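PDB 6I86: uncharacterized protein from Chondromyces crocatus, which is of unknown function but is encoded in the crocagin biosynthetic gene cluster and so probably takes part in making this ribosomally derived peptide natural product. Local coordinates for residues Leu58-Cys66 / Val134-Ala142. Residues are numbered along the deposited sequence; the frame is centred on the assembly and turned at random. Where two conformers were deposited one is given.
Sequences LEGYFKVRC and VESAEAYPA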
loop_
_atom_site.group_PDB
_atom_site.type_symbol
_atom_site.label_atom_id
_atom_site.label_comp_id
_atom_site.label_asym_id
_atom_site.label_seq_id
_atom_site.Cartn_x
_atom_site.Cartn_y
_atom_site.Cartn_z
ATOM N N LEU A 58 -13.903 -2.788 6.517
ATOM C CA LEU A 58 -14.744 -3.884 6.059
ATOM C C LEU A 58 -14.329 -4.258 4.644
ATOM O O LEU A 58 -13.595 -3.523 3.978
ATOM C CB LEU A 58 -16.234 -3.508 6.101
ATOM C CG LEU A 58 -16.801 -2.940 7.406
ATOM C CD1 LEU A 58 -18.053 -2.131 7.124
ATOM C CD2 LEU A 58 -17.090 -4.040 8.422
ATOM N N GLU A 59 -14.819 -5.409 4.188
ATOM C CA GLU A 59 -14.454 -5.908 2.867
ATOM C C GLU A 59 -14.986 -4.997 1.767
ATOM O O GLU A 59 -16.129 -4.531 1.821
ATOM C CB GLU A 59 -14.983 -7.331 2.674
ATOM C CG GLU A 59 -15.247 -7.719 1.219
ATOM C CD GLU A 59 -13.988 -8.123 0.472
ATOM O OE1 GLU A 59 -13.938 -7.937 -0.764
ATOM O OE2 GLU A 59 -13.050 -8.633 1.115
ATOM N N GLY A 60 -14.148 -4.743 0.770
ATOM C CA GLY A 60 -14.568 -3.976 -0.382
ATOM C C GLY A 60 -13.500 -4.000 -1.452
ATOM O O GLY A 60 -12.546 -4.778 -1.386
ATOM N N TYR A 61 -13.683 -3.144 -2.451
ATOM C CA TYR A 61 -12.684 -2.903 -3.483
ATOM C C TYR A 61 -12.178 -1.478 -3.327
ATOM O O TYR A 61 -12.978 -0.546 -3.205
ATOM C CB TYR A 61 -13.263 -3.100 -4.884
ATOM C CG TYR A 61 -13.278 -4.530 -5.367
ATOM C CD1 TYR A 61 -14.324 -5.381 -5.045
ATOM C CD2 TYR A 61 -12.250 -5.024 -6.158
ATOM C CE1 TYR A 61 -14.347 -6.688 -5.493
ATOM C CE2 TYR A 61 -12.263 -6.331 -6.612
ATOM C CZ TYR A 61 -13.312 -7.159 -6.275
ATOM O OH TYR A 61 -13.330 -8.462 -6.724
ATOM N N PHE A 62 -10.861 -1.308 -3.335
ATOM C CA PHE A 62 -10.266 -0.035 -2.966
ATOM C C PHE A 62 -9.210 0.384 -3.975
ATOM O O PHE A 62 -8.419 -0.438 -4.447
ATOM C CB PHE A 62 -9.666 -0.115 -1.561
ATOM C CG PHE A 62 -10.614 -0.684 -0.548
ATOM C CD1 PHE A 62 -11.702 0.057 -0.108
ATOM C CD2 PHE A 62 -10.445 -1.972 -0.063
ATOM C CE1 PHE A 62 -12.595 -0.467 0.815
ATOM C CE2 PHE A 62 -11.335 -2.503 0.865
ATOM C CZ PHE A 62 -12.410 -1.749 1.304
ATOM N N LYS A 63 -9.208 1.674 -4.290
ATOM C CA LYS A 63 -8.254 2.269 -5.214
ATOM C C LYS A 63 -7.163 2.955 -4.401
ATOM O O LYS A 63 -7.450 3.858 -3.606
ATOM C CB LYS A 63 -8.951 3.264 -6.141
ATOM C CG LYS A 63 -8.017 4.043 -7.054
ATOM C CD LYS A 63 -8.790 5.032 -7.924
ATOM C CE LYS A 63 -9.683 4.320 -8.929
ATOM N NZ LYS A 63 -10.477 5.279 -9.751
ATOM N N VAL A 64 -5.920 2.522 -4.591
ATOM C CA VAL A 64 -4.778 3.053 -3.858
ATOM C C VAL A 64 -3.814 3.660 -4.864
ATOM O O VAL A 64 -3.317 2.963 -5.757
ATOM C CB VAL A 64 -4.080 1.972 -3.018
ATOM C CG1 VAL A 64 -2.946 2.583 -2.200
ATOM C CG2 VAL A 64 -5.081 1.274 -2.112
ATOM N N ARG A 65 -3.558 4.957 -4.725
ATOM C CA ARG A 65 -2.563 5.641 -5.537
ATOM C C ARG A 65 -1.236 5.650 -4.793
ATOM O O ARG A 65 -1.184 5.989 -3.607
ATOM C CB ARG A 65 -3.005 7.071 -5.847
ATOM C CG ARG A 65 -1.982 7.873 -6.632
ATOM C CD ARG A 65 -2.507 9.262 -6.959
ATOM N NE ARG A 65 -3.761 9.210 -7.707
ATOM C CZ ARG A 65 -4.675 10.174 -7.696
ATOM N NH1 ARG A 65 -4.474 11.269 -6.977
ATOM N NH2 ARG A 65 -5.788 10.045 -8.404
ATOM N N CYS A 66 -0.172 5.236 -5.477
ATOM C CA CYS A 66 1.171 5.236 -4.915
ATOM C C CYS A 66 2.034 6.218 -5.691
ATOM O O CYS A 66 2.034 6.210 -6.927
ATOM C CB CYS A 66 1.792 3.841 -4.956
ATOM S SG CYS A 66 3.357 3.710 -4.060
ATOM N N VAL A 134 -18.735 -2.604 -3.951
ATOM C CA VAL A 134 -18.195 -2.745 -5.297
ATOM C C VAL A 134 -18.001 -4.222 -5.603
ATOM O O VAL A 134 -17.388 -4.962 -4.824
ATOM C CB VAL A 134 -16.885 -1.955 -5.433
ATOM C CG1 VAL A 134 -16.312 -2.118 -6.825
ATOM C CG2 VAL A 134 -17.126 -0.485 -5.136
ATOM N N GLU A 135 -18.536 -4.662 -6.744
ATOM C CA GLU A 135 -18.528 -6.084 -7.075
ATOM C C GLU A 135 -17.197 -6.539 -7.656
ATOM O O GLU A 135 -16.806 -7.696 -7.466
ATOM C CB GLU A 135 -19.649 -6.400 -8.065
ATOM C CG GLU A 135 -21.049 -6.158 -7.532
ATOM C CD GLU A 135 -22.079 -6.067 -8.641
ATOM O OE1 GLU A 135 -23.122 -5.412 -8.437
ATOM O OE2 GLU A 135 -21.843 -6.651 -9.719
ATOM N N SER A 136 -16.500 -5.659 -8.367
ATOM C CA SER A 136 -15.274 -6.035 -9.053
ATOM C C SER A 136 -14.445 -4.781 -9.279
ATOM O O SER A 136 -14.946 -3.658 -9.176
ATOM C CB SER A 136 -15.576 -6.740 -10.382
ATOM O OG SER A 136 -16.117 -5.839 -11.334
ATOM N N ALA A 137 -13.160 -4.986 -9.582
ATOM C CA ALA A 137 -12.282 -3.857 -9.873
ATOM C C ALA A 137 -12.799 -3.058 -11.060
ATOM O O ALA A 137 -12.667 -1.828 -11.104
ATOM C CB ALA A 137 -10.863 -4.352 -10.146
ATOM N N GLU A 138 -13.395 -3.752 -12.031
ATOM C CA GLU A 138 -13.894 -3.107 -13.238
ATOM C C GLU A 138 -15.093 -2.217 -12.941
ATOM O O GLU A 138 -15.301 -1.204 -13.620
ATOM C CB GLU A 138 -14.257 -4.169 -14.282
ATOM C CG GLU A 138 -13.182 -5.242 -14.613
ATOM C CD GLU A 138 -12.724 -6.115 -13.441
ATOM O OE1 GLU A 138 -13.353 -6.091 -12.367
ATOM O OE2 GLU A 138 -11.714 -6.833 -13.602
ATOM N N ALA A 139 -15.886 -2.576 -11.934
ATOM C CA ALA A 139 -17.074 -1.833 -11.540
ATOM C C ALA A 139 -16.774 -0.705 -10.562
ATOM O O ALA A 139 -17.691 0.038 -10.196
ATOM C CB ALA A 139 -18.108 -2.784 -10.929
ATOM N N TYR A 140 -15.528 -0.570 -10.120
ATOM C CA TYR A 140 -15.139 0.574 -9.313
ATOM C C TYR A 140 -15.290 1.833 -10.157
ATOM O O TYR A 140 -14.659 1.932 -11.223
ATOM C CB TYR A 140 -13.700 0.425 -8.814
ATOM C CG TYR A 140 -13.283 1.421 -7.744
ATOM C CD1 TYR A 140 -13.051 2.757 -8.052
ATOM C CD2 TYR A 140 -13.106 1.018 -6.426
ATOM C CE1 TYR A 140 -12.666 3.666 -7.076
ATOM C CE2 TYR A 140 -12.719 1.917 -5.444
ATOM C CZ TYR A 140 -12.500 3.239 -5.776
ATOM O OH TYR A 140 -12.114 4.142 -4.810
ATOM N N PRO A 141 -16.115 2.792 -9.745
ATOM C CA PRO A 141 -16.372 3.970 -10.585
ATOM C C PRO A 141 -15.088 4.726 -10.894
ATOM O O PRO A 141 -14.288 5.021 -10.003
ATOM C CB PRO A 141 -17.333 4.808 -9.734
ATOM C CG PRO A 141 -17.977 3.819 -8.806
ATOM C CD PRO A 141 -16.909 2.811 -8.504
ATOM N N ALA A 142 -14.906 5.049 -12.177
ATOM C CA ALA A 142 -13.663 5.667 -12.628
ATOM C C ALA A 142 -13.419 7.018 -11.968
ATOM O O ALA A 142 -12.264 7.384 -11.719
ATOM C CB ALA A 142 -13.683 5.820 -14.148
#
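Side-chain packing joins the loop 134-142, on the way from helix 125-128 to strand 148-154, to strand 60-69, which lies between strands 4-14 and 148-154 in the mixed five-stranded sheet. Y61 and K63 point toward the loop, while F62 and V64, alternating with them, point away. The ring of Y61 lies under the loop backbone, placed there by a chi1 of -84° that sets CG anti to its carbonyl carbon. S136 CA sits over one face, 3.6 Å from Y61 CZ, and the neighbouring peptide atoms approach obliquely, V134 O coming within 3.1 Å of Y61 CD1. A broad flat ring suits this place because it can meet several successive peptides at once. V134 covers the root of the side chain, its CG1 3.7 Å from Y61 CB. In place of Y61, an alanine would take away the ring and would probably leave the peptides from V134 to A137 without the surface they rest on, letting this part of the loop shift.

A type I turn from A137 to Y140, with Y140 N hydrogen-bonded to A137 O, brings the chain back to the strand. There the edge of the Y140 ring meets Y61 O in its plane, CE2 lying 3.3 Å from that oxygen, which is buried without a hydrogen-bond partner. K63 runs obliquely across the same ring: CB is 3.5 Å from Y140 OH, and a bend at chi3 (-67°) brings CE to 3.6 Å from Y140 CE1. A long aliphatic stem with a charged tip fits, since NZ goes on to hydrogen-bond the carbonyl oxygen of E144. D147 OD2 accepts hydrogen bonds from both Y140 OH and K63 N, fixing the phenol beside the strand. This is characteristic of a long loop folded back over a mixed beta-sheet.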